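Local coordinates for protein Rna-directed RNA polymerase (Infectious pancreatic necrosis virus, PDB 3ZED) that copies RNA from an RNA template, joining ribonucleoside triphosphates into the growing strand with release of diphosphate, and probably also becomes covalently attached to the viral genome, at residues 65-70 with 98-103; 258-263 with 324-329; 289-294 with 786-791. All blocks are in the same frame, centred on the assembly; numbering follows the deposited sequence.

Contact 1: residues 65-70 with 98-103; sequences IPTMVE and GTTAFY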
loop_
_atom_site.group_PDB
_atom_site.type_symbol
_atom_site.label_atom_id
_atom_site.label_comp_id
_atom_site.label_asym_id
_atom_site.label_seq_id
_atom_site.Cartn_x
_atom_site.Cartn_y
_atom_site.Cartn_z
ATOM N N ILE B 65 -9.511 23.237 -14.998
ATOM C CA ILE B 65 -10.652 22.817 -14.181
ATOM C C ILE B 65 -11.656 23.968 -14.161
ATOM O O ILE B 65 -11.219 25.098 -13.944
ATOM C CB ILE B 65 -10.170 22.433 -12.746
ATOM C CG1 ILE B 65 -9.278 21.185 -12.774
ATOM C CG2 ILE B 65 -11.345 22.272 -11.758
ATOM C CD1 ILE B 65 -8.369 20.991 -11.555
ATOM N N PRO B 66 -12.988 23.740 -14.322
ATOM C CA PRO B 66 -13.932 24.875 -14.249
ATOM C C PRO B 66 -13.890 25.552 -12.871
ATOM O O PRO B 66 -13.591 24.896 -11.864
ATOM C CB PRO B 66 -15.298 24.231 -14.534
ATOM C CG PRO B 66 -14.986 22.935 -15.200
ATOM C CD PRO B 66 -13.707 22.475 -14.570
ATOM N N THR B 67 -14.161 26.874 -12.839
ATOM C CA THR B 67 -14.110 27.666 -11.609
ATOM C C THR B 67 -15.172 27.168 -10.599
ATOM O O THR B 67 -16.251 26.728 -11.005
ATOM C CB THR B 67 -14.185 29.162 -11.925
ATOM O OG1 THR B 67 -15.342 29.452 -12.710
ATOM C CG2 THR B 67 -12.963 29.635 -12.675
ATOM N N MET B 68 -14.798 27.133 -9.296
ATOM C CA MET B 68 -15.659 26.645 -8.219
ATOM C C MET B 68 -16.896 27.500 -8.055
ATOM O O MET B 68 -16.826 28.729 -8.119
ATOM C CB MET B 68 -14.921 26.552 -6.865
ATOM C CG MET B 68 -13.835 25.523 -6.824
ATOM S SD MET B 68 -14.361 23.862 -7.311
ATOM C CE MET B 68 -12.823 23.193 -7.816
ATOM N N VAL B 69 -18.028 26.827 -7.824
ATOM C CA VAL B 69 -19.346 27.425 -7.609
ATOM C C VAL B 69 -19.845 26.969 -6.248
ATOM O O VAL B 69 -19.912 25.764 -5.990
ATOM C CB VAL B 69 -20.338 27.050 -8.740
ATOM C CG1 VAL B 69 -21.759 27.494 -8.402
ATOM C CG2 VAL B 69 -19.890 27.630 -10.080
ATOM N N GLU B 70 -20.177 27.921 -5.377
ATOM C CA GLU B 70 -20.703 27.632 -4.046
ATOM C C GLU B 70 -22.213 27.276 -4.152
ATOM O O GLU B 70 -23.042 28.168 -4.319
ATOM C CB GLU B 70 -20.447 28.835 -3.110
ATOM C CG GLU B 70 -20.727 28.575 -1.639
ATOM C CD GLU B 70 -19.554 28.781 -0.702
ATOM O OE1 GLU B 70 -19.108 29.940 -0.546
ATOM O OE2 GLU B 70 -19.097 27.783 -0.100
ATOM N N GLY B 98 -18.259 26.433 -13.004
ATOM C CA GLY B 98 -18.111 27.768 -13.586
ATOM C C GLY B 98 -17.912 27.838 -15.087
ATOM O O GLY B 98 -17.459 26.867 -15.706
ATOM N N THR B 99 -18.238 29.009 -15.675
ATOM C CA THR B 99 -18.146 29.274 -17.119
ATOM C C THR B 99 -16.696 29.537 -17.528
ATOM O O THR B 99 -16.346 29.377 -18.699
ATOM C CB THR B 99 -19.085 30.416 -17.544
ATOM O OG1 THR B 99 -18.949 31.526 -16.655
ATOM C CG2 THR B 99 -20.538 29.977 -17.598
ATOM N N THR B 100 -15.857 29.912 -16.553
ATOM C CA THR B 100 -14.424 30.148 -16.717
ATOM C C THR B 100 -13.684 28.956 -16.108
ATOM O O THR B 100 -14.296 28.149 -15.407
ATOM C CB THR B 100 -14.029 31.487 -16.089
ATOM O OG1 THR B 100 -14.450 31.505 -14.727
ATOM C CG2 THR B 100 -14.635 32.680 -16.828
ATOM N N ALA B 101 -12.391 28.821 -16.394
ATOM C CA ALA B 101 -11.602 27.703 -15.887
ATOM C C ALA B 101 -10.275 28.167 -15.296
ATOM O O ALA B 101 -9.896 29.337 -15.447
ATOM C CB ALA B 101 -11.355 26.700 -17.002
ATOM N N PHE B 102 -9.568 27.246 -14.619
ATOM C CA PHE B 102 -8.269 27.540 -14.037
ATOM C C PHE B 102 -7.309 26.362 -14.179
ATOM O O PHE B 102 -7.728 25.201 -14.099
ATOM C CB PHE B 102 -8.406 27.952 -12.555
ATOM C CG PHE B 102 -8.754 26.842 -11.582
ATOM C CD1 PHE B 102 -10.080 26.525 -11.310
ATOM C CD2 PHE B 102 -7.751 26.134 -10.911
ATOM C CE1 PHE B 102 -10.396 25.500 -10.411
ATOM C CE2 PHE B 102 -8.072 25.108 -10.008
ATOM C CZ PHE B 102 -9.387 24.798 -9.766
ATOM N N TYR B 103 -6.011 26.673 -14.334
ATOM C CA TYR B 103 -4.959 25.656 -14.357
ATOM C C TYR B 103 -4.522 25.393 -12.927
ATOM O O TYR B 103 -4.121 26.333 -12.238
ATOM C CB TYR B 103 -3.777 26.066 -15.238
ATOM C CG TYR B 103 -4.145 26.095 -16.699
ATOM C CD1 TYR B 103 -4.275 24.918 -17.429
ATOM C CD2 TYR B 103 -4.379 27.299 -17.354
ATOM C CE1 TYR B 103 -4.638 24.938 -18.771
ATOM C CE2 TYR B 103 -4.729 27.332 -18.703
ATOM C CZ TYR B 103 -4.857 26.147 -19.408
ATOM O OH TYR B 103 -5.195 26.161 -20.736
#

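Contact 2: residues 258-263 with 324-329; sequences DTTAEA and APYPTH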
loop_
_atom_site.group_PDB
_atom_site.type_symbol
_atom_site.label_atom_id
_atom_site.label_comp_id
_atom_site.label_asym_id
_atom_site.label_seq_id
_atom_site.Cartn_x
_atom_site.Cartn_y
_atom_site.Cartn_z
ATOM N N ASP B 258 -12.129 18.347 5.029
ATOM C CA ASP B 258 -12.563 19.641 4.495
ATOM C C ASP B 258 -13.495 19.506 3.290
ATOM O O ASP B 258 -14.282 20.429 3.021
ATOM C CB ASP B 258 -11.331 20.468 4.036
ATOM C CG ASP B 258 -10.357 20.957 5.105
ATOM O OD1 ASP B 258 -10.763 21.055 6.286
ATOM O OD2 ASP B 258 -9.191 21.265 4.750
ATOM N N THR B 259 -13.360 18.395 2.523
ATOM C CA THR B 259 -14.055 18.200 1.240
ATOM C C THR B 259 -14.984 16.957 1.149
ATOM O O THR B 259 -15.263 16.499 0.030
ATOM C CB THR B 259 -12.995 18.107 0.139
ATOM O OG1 THR B 259 -12.096 17.046 0.476
ATOM C CG2 THR B 259 -12.220 19.411 -0.043
ATOM N N THR B 260 -15.493 16.439 2.303
ATOM C CA THR B 260 -16.384 15.264 2.340
ATOM C C THR B 260 -17.575 15.409 1.370
ATOM O O THR B 260 -17.775 14.518 0.542
ATOM C CB THR B 260 -16.867 14.997 3.764
ATOM O OG1 THR B 260 -15.716 14.858 4.598
ATOM C CG2 THR B 260 -17.742 13.749 3.862
ATOM N N ALA B 261 -18.350 16.516 1.472
ATOM C CA ALA B 261 -19.523 16.767 0.629
ATOM C C ALA B 261 -19.129 16.840 -0.856
ATOM O O ALA B 261 -19.757 16.179 -1.688
ATOM C CB ALA B 261 -20.227 18.044 1.058
ATOM N N GLU B 262 -18.056 17.605 -1.157
ATOM C CA GLU B 262 -17.478 17.812 -2.480
ATOM C C GLU B 262 -17.150 16.470 -3.138
ATOM O O GLU B 262 -17.579 16.221 -4.267
ATOM C CB GLU B 262 -16.218 18.685 -2.359
ATOM C CG GLU B 262 -16.485 20.185 -2.251
ATOM C CD GLU B 262 -16.758 20.815 -0.895
ATOM O OE1 GLU B 262 -16.473 20.178 0.144
ATOM O OE2 GLU B 262 -17.237 21.971 -0.874
ATOM N N ALA B 263 -16.467 15.579 -2.391
ATOM C CA ALA B 263 -16.071 14.237 -2.837
ATOM C C ALA B 263 -17.284 13.399 -3.224
ATOM O O ALA B 263 -17.289 12.829 -4.303
ATOM C CB ALA B 263 -15.289 13.541 -1.749
ATOM N N ALA B 324 -3.961 10.600 -5.106
ATOM C CA ALA B 324 -5.209 10.426 -5.847
ATOM C C ALA B 324 -6.289 11.370 -5.387
ATOM O O ALA B 324 -6.493 11.526 -4.174
ATOM C CB ALA B 324 -5.723 8.990 -5.690
ATOM N N PRO B 325 -7.024 11.969 -6.355
ATOM C CA PRO B 325 -8.190 12.790 -5.991
ATOM C C PRO B 325 -9.149 11.994 -5.105
ATOM O O PRO B 325 -9.378 10.811 -5.351
ATOM C CB PRO B 325 -8.820 13.096 -7.351
ATOM C CG PRO B 325 -7.683 13.024 -8.306
ATOM C CD PRO B 325 -6.891 11.868 -7.825
ATOM N N TYR B 326 -9.679 12.639 -4.058
ATOM C CA TYR B 326 -10.615 12.043 -3.104
ATOM C C TYR B 326 -11.752 11.242 -3.818
ATOM O O TYR B 326 -11.934 10.084 -3.439
ATOM C CB TYR B 326 -11.187 13.130 -2.159
ATOM C CG TYR B 326 -11.974 12.656 -0.950
ATOM C CD1 TYR B 326 -12.133 11.297 -0.676
ATOM C CD2 TYR B 326 -12.483 13.566 -0.027
ATOM C CE1 TYR B 326 -12.831 10.862 0.449
ATOM C CE2 TYR B 326 -13.183 13.141 1.101
ATOM C CZ TYR B 326 -13.363 11.789 1.330
ATOM O OH TYR B 326 -14.099 11.377 2.413
ATOM N N PRO B 327 -12.473 11.759 -4.848
ATOM C CA PRO B 327 -13.556 10.954 -5.465
ATOM C C PRO B 327 -13.060 9.649 -6.101
ATOM O O PRO B 327 -13.721 8.626 -5.941
ATOM C CB PRO B 327 -14.145 11.902 -6.520
ATOM C CG PRO B 327 -13.779 13.259 -6.055
ATOM C CD PRO B 327 -12.419 13.106 -5.457
ATOM N N THR B 328 -11.881 9.675 -6.778
ATOM C CA THR B 328 -11.275 8.491 -7.424
ATOM C C THR B 328 -10.929 7.435 -6.360
ATOM O O THR B 328 -11.279 6.266 -6.546
ATOM C CB THR B 328 -10.056 8.899 -8.260
ATOM O OG1 THR B 328 -10.512 9.810 -9.246
ATOM C CG2 THR B 328 -9.387 7.724 -8.953
ATOM N N HIS B 329 -10.275 7.859 -5.251
ATOM C CA HIS B 329 -9.894 6.994 -4.128
ATOM C C HIS B 329 -11.136 6.308 -3.522
ATOM O O HIS B 329 -11.090 5.113 -3.245
ATOM C CB HIS B 329 -9.142 7.795 -3.049
ATOM C CG HIS B 329 -8.780 6.957 -1.867
ATOM N ND1 HIS B 329 -7.776 6.001 -1.947
ATOM C CD2 HIS B 329 -9.335 6.907 -0.634
ATOM C CE1 HIS B 329 -7.743 5.416 -0.763
ATOM N NE2 HIS B 329 -8.649 5.935 0.064
#

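Contact 3: residues 289-294 with 786-791; sequences KTITDF and REALET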
loop_
_atom_site.group_PDB
_atom_site.type_symbol
_atom_site.label_atom_id
_atom_site.label_comp_id
_atom_site.label_asym_id
_atom_site.label_seq_id
_atom_site.Cartn_x
_atom_site.Cartn_y
_atom_site.Cartn_z
ATOM N N LYS B 289 -16.617 11.903 -23.382
ATOM C CA LYS B 289 -16.987 13.245 -22.903
ATOM C C LYS B 289 -16.925 13.298 -21.374
ATOM O O LYS B 289 -16.310 14.218 -20.837
ATOM C CB LYS B 289 -18.386 13.670 -23.407
ATOM C CG LYS B 289 -18.699 15.146 -23.152
ATOM C CD LYS B 289 -20.189 15.462 -23.245
ATOM C CE LYS B 289 -20.732 16.201 -22.037
ATOM N NZ LYS B 289 -20.154 17.565 -21.901
ATOM N N THR B 290 -17.539 12.309 -20.683
ATOM C CA THR B 290 -17.531 12.198 -19.217
ATOM C C THR B 290 -16.083 12.111 -18.689
ATOM O O THR B 290 -15.734 12.841 -17.769
ATOM C CB THR B 290 -18.361 10.978 -18.775
ATOM O OG1 THR B 290 -19.711 11.171 -19.200
ATOM C CG2 THR B 290 -18.313 10.733 -17.255
ATOM N N ILE B 291 -15.253 11.237 -19.285
ATOM C CA ILE B 291 -13.865 11.029 -18.897
ATOM C C ILE B 291 -13.033 12.341 -19.078
ATOM O O ILE B 291 -12.236 12.681 -18.197
ATOM C CB ILE B 291 -13.282 9.810 -19.659
ATOM C CG1 ILE B 291 -13.858 8.486 -19.087
ATOM C CG2 ILE B 291 -11.773 9.788 -19.576
ATOM C CD1 ILE B 291 -13.584 7.213 -19.916
ATOM N N THR B 292 -13.252 13.086 -20.177
ATOM C CA THR B 292 -12.549 14.353 -20.419
ATOM C C THR B 292 -13.074 15.449 -19.455
ATOM O O THR B 292 -12.274 16.247 -18.962
ATOM C CB THR B 292 -12.659 14.765 -21.897
ATOM O OG1 THR B 292 -12.274 13.653 -22.710
ATOM C CG2 THR B 292 -11.766 15.952 -22.241
ATOM N N ASP B 293 -14.406 15.476 -19.173
ATOM C CA ASP B 293 -15.015 16.449 -18.256
ATOM C C ASP B 293 -14.456 16.300 -16.838
ATOM O O ASP B 293 -14.302 17.305 -16.152
ATOM C CB ASP B 293 -16.548 16.318 -18.238
ATOM C CG ASP B 293 -17.285 16.905 -19.440
ATOM O OD1 ASP B 293 -16.611 17.442 -20.354
ATOM O OD2 ASP B 293 -18.531 16.808 -19.474
ATOM N N PHE B 294 -14.145 15.059 -16.426
ATOM C CA PHE B 294 -13.594 14.704 -15.120
ATOM C C PHE B 294 -12.109 14.266 -15.232
ATOM O O PHE B 294 -11.659 13.466 -14.412
ATOM C CB PHE B 294 -14.427 13.579 -14.485
ATOM C CG PHE B 294 -15.807 13.983 -14.034
ATOM C CD1 PHE B 294 -16.028 14.447 -12.740
ATOM C CD2 PHE B 294 -16.899 13.859 -14.886
ATOM C CE1 PHE B 294 -17.321 14.799 -12.312
ATOM C CE2 PHE B 294 -18.184 14.208 -14.460
ATOM C CZ PHE B 294 -18.390 14.672 -13.174
ATOM N N ARG B 786 -7.390 6.632 -21.644
ATOM C CA ARG B 786 -6.158 7.422 -21.596
ATOM C C ARG B 786 -6.189 8.567 -22.641
ATOM O O ARG B 786 -5.848 9.703 -22.296
ATOM C CB ARG B 786 -4.934 6.519 -21.788
ATOM C CG ARG B 786 -3.609 7.214 -21.531
ATOM C CD ARG B 786 -2.630 7.029 -22.660
ATOM N NE ARG B 786 -2.462 5.620 -23.015
ATOM C CZ ARG B 786 -2.332 5.174 -24.260
ATOM N NH1 ARG B 786 -2.336 6.025 -25.286
ATOM N NH2 ARG B 786 -2.198 3.873 -24.493
ATOM N N GLU B 787 -6.646 8.279 -23.878
ATOM C CA GLU B 787 -6.795 9.264 -24.965
ATOM C C GLU B 787 -7.700 10.434 -24.551
ATOM O O GLU B 787 -7.317 11.597 -24.705
ATOM C CB GLU B 787 -7.387 8.595 -26.220
ATOM C CG GLU B 787 -6.442 7.647 -26.936
ATOM C CD GLU B 787 -7.004 6.860 -28.106
ATOM O OE1 GLU B 787 -8.231 6.910 -28.355
ATOM O OE2 GLU B 787 -6.215 6.099 -28.707
ATOM N N ALA B 788 -8.899 10.113 -24.038
ATOM C CA ALA B 788 -9.904 11.065 -23.575
ATOM C C ALA B 788 -9.390 11.880 -22.380
ATOM O O ALA B 788 -9.672 13.079 -22.305
ATOM C CB ALA B 788 -11.183 10.331 -23.201
ATOM N N LEU B 789 -8.624 11.246 -21.464
ATOM C CA LEU B 789 -8.061 11.942 -20.297
ATOM C C LEU B 789 -7.064 13.018 -20.720
ATOM O O LEU B 789 -7.012 14.074 -20.077
ATOM C CB LEU B 789 -7.380 10.963 -19.329
ATOM C CG LEU B 789 -8.302 10.077 -18.508
ATOM C CD1 LEU B 789 -7.538 8.920 -17.887
ATOM C CD2 LEU B 789 -9.112 10.887 -17.485
ATOM N N GLU B 790 -6.310 12.757 -21.817
ATOM C CA GLU B 790 -5.275 13.624 -22.387
ATOM C C GLU B 790 -5.763 14.463 -23.587
ATOM O O GLU B 790 -4.946 14.909 -24.409
ATOM C CB GLU B 790 -4.066 12.780 -22.811
ATOM C CG GLU B 790 -3.254 12.258 -21.639
ATOM C CD GLU B 790 -2.442 11.002 -21.888
ATOM O OE1 GLU B 790 -1.890 10.845 -23.001
ATOM O OE2 GLU B 790 -2.327 10.190 -20.943
ATOM N N THR B 791 -7.089 14.671 -23.690
ATOM C CA THR B 791 -7.708 15.495 -24.741
ATOM C C THR B 791 -7.775 16.967 -24.267
ATOM O O THR B 791 -8.080 17.219 -23.095
ATOM C CB THR B 791 -9.107 14.926 -25.099
ATOM O OG1 THR B 791 -8.936 13.654 -25.716
ATOM C CG2 THR B 791 -9.893 15.812 -26.056
#

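Contact 1: residues 65-70 with 98-103
Ile65 lies against the ring of Phe102, the two side chains crossing at a slant. Ile65 CB sits over one face, shifted toward the rim and 4.1 Å from the centroid of the Phe102 ring in a CH-pi contact, while the CG2 branch of Ile65 comes to 3.6 Å from Phe102 CE1. Phe102 holds CG between its own backbone N and carbonyl carbon (chi1 72°), and beyond it ring atoms CD1 and CE1 meet the 65-70 strand. Near the plane of the ring, at its edge, are Thr67 CA and the methyl CE of Met68, whose chain starts away from the contact and then bends back.

Through their backbones, Ile65 and Phe102 form an antiparallel hydrogen-bonded pair; the bond from Ile65 N to Phe102 O, 2.8 Å, is almost straight at 175°. Pro66 and Ala101 make a non-hydrogen-bonded pair with diverging side chains, a place that needs no N-H from the proline toward its partner, and their CA atoms close to 4.0 Å. Thr67 then grips both ends of the corner at Thr99 and Thr100: its N donates to Thr100 O at 2.9 Å, and its O accepts from Gly98 N at 2.8 Å. The hydroxyls of Thr67 and Thr100 add a hydrogen bond, OG1 to OG1 at 3.0 Å. Gly98 has no side chain to crowd the Thr67 hydroxyl, and Val69 CG2 packs on its backbone.

Further along, Val69 pairs through its backbone with Val95, and Ile65 also touches Pro250 of the predicted GTP-binding segment. This is a three-stranded antiparallel sheet at the surface, with strand 65-72 in the middle between strand 92-98 and, past the corner, strand 101-102.

Contact 2: residues 258-263 with 324-329
Ala263 presses its methyl onto the ring of Tyr326. Ala263 CB stands over one face, displaced toward the rim, 3.5 Å from the centroid of the Tyr326 ring, and its nearest ring atom is Tyr326 CD2 at 3.3 Å, so this CH-pi contact is tight. Two torsions prepare it. CB of Tyr326 points toward the other segment, and CG is anti to the backbone N (chi1 -169°). Chi2 is then 2°, an uncommon value for an aromatic residue: CD1 eclipses CA, and the ring is coplanar with the CA-CB bond. Turned this way, the ring gives a flat face to Ala263 and an edge to Thr259.

At that edge, in the ring plane, Thr259 OG1 lies 3.5 Å from Tyr326 CD2, the two side chains running past each other in opposite senses. Thr259 holds OG1 between its backbone N and carbonyl carbon (chi1 57°). The hydroxyl makes no capping bond; it is hydrogen-bonded to Thr255 O, so its polar need is met inside the preceding turn while it borders the ring. Thr260 reaches the tyrosine with its backbone, CA being 4.0 Å from Tyr326 CE2. At the carbonyl of Ala263, Pro327 CG rests 3.9 Å from Ala263 O, and the same proline leans on Leu266 and Ala267.

No hydrogen bond joins the two segments; the buried join rests on the CH-pi contact and van der Waals packing. Thr259 and Pro325 occupy N-cap positions, and the bond from Ala263 N to Thr259 O closes the first turn of helix 260-278. Tyr326 also touches Lys256. The first turns of helices 260-278 and 326-340 thus pack against each other within the palm region, beside the predicted GTP-binding segment whose Lys254 side chain lies close to that of Thr259.

Contact 3: residues 289-294 with 786-791
Ile291 and Ala788 meet at the tight end of this contact. A chi1 of -73° sets CG1 of Ile291 beside the backbone N and leaves the CG2 branch anti to it; Ile291 CG2 comes to 3.7 Å from Ala788 CB and 3.6 Å from Leu789 CD2. Leu789 sets out away from the partner helix, but its branched end returns to cross Ile291 at a slant. With Ala788 offering only a methyl, the backbones come close: Thr292 CA and Leu789 CA are 5.1 Å apart.

Thr292 borders this apolar patch. Its OG1 lies 2.7 Å from Ala788 O, close enough to bond across to the end of helix 781-789, but Lys288 O in its own helix competes for the same proton, so the choice of acceptor is not settled.

Beyond Thr292 the packing becomes looser. Its CG2 methyl approaches Thr791 CB at 4.0 Å, and the exposed Thr791 turns its hydroxyl back to its own helix, OG1 donating to Glu787 O at 2.8 Å. On the solvent side of helix 283-293, one turn's separation lets Lys289 NZ bridge to Asp293 OD2 at 3.0 Å, the oxygen accepting with its syn lone pair.

Both helices finish here, Phe294 and Glu790 being the first residues to leave helical geometry. Phe294 goes on to meet Phe270 of helix 260-278 edge-to-face, and Thr290 packs on that helix too. Across the join, Glu790 makes a salt bridge with Lys465 of strand 462-465, and Arg63, just before strand 65-72, bonds to Leu789 O.

Overall arrangement
Contacts 1, 2 and 3 lie on the same side of the chain's centre, their centres about 17 to 19 Å apart, without touching one another. Contact 1 is a surface strand pairing, held by backbone hydrogen bonds, a threonine hydroxyl pair and one phenylalanine ring against an isoleucine. Contacts 2 and 3 are buried helix packings: contact 2 depends on a tyrosine face and has no hydrogen bond, whereas contact 3 mixes aliphatic packing with a threonine hydroxyl whose acceptor is not settled. Helices 260-278 and 283-293, consecutive in the chain, link these two. Contacts 1 and 2 stay within the palm region; contact 3 brings the C-terminal region back onto it from almost 500 residues away.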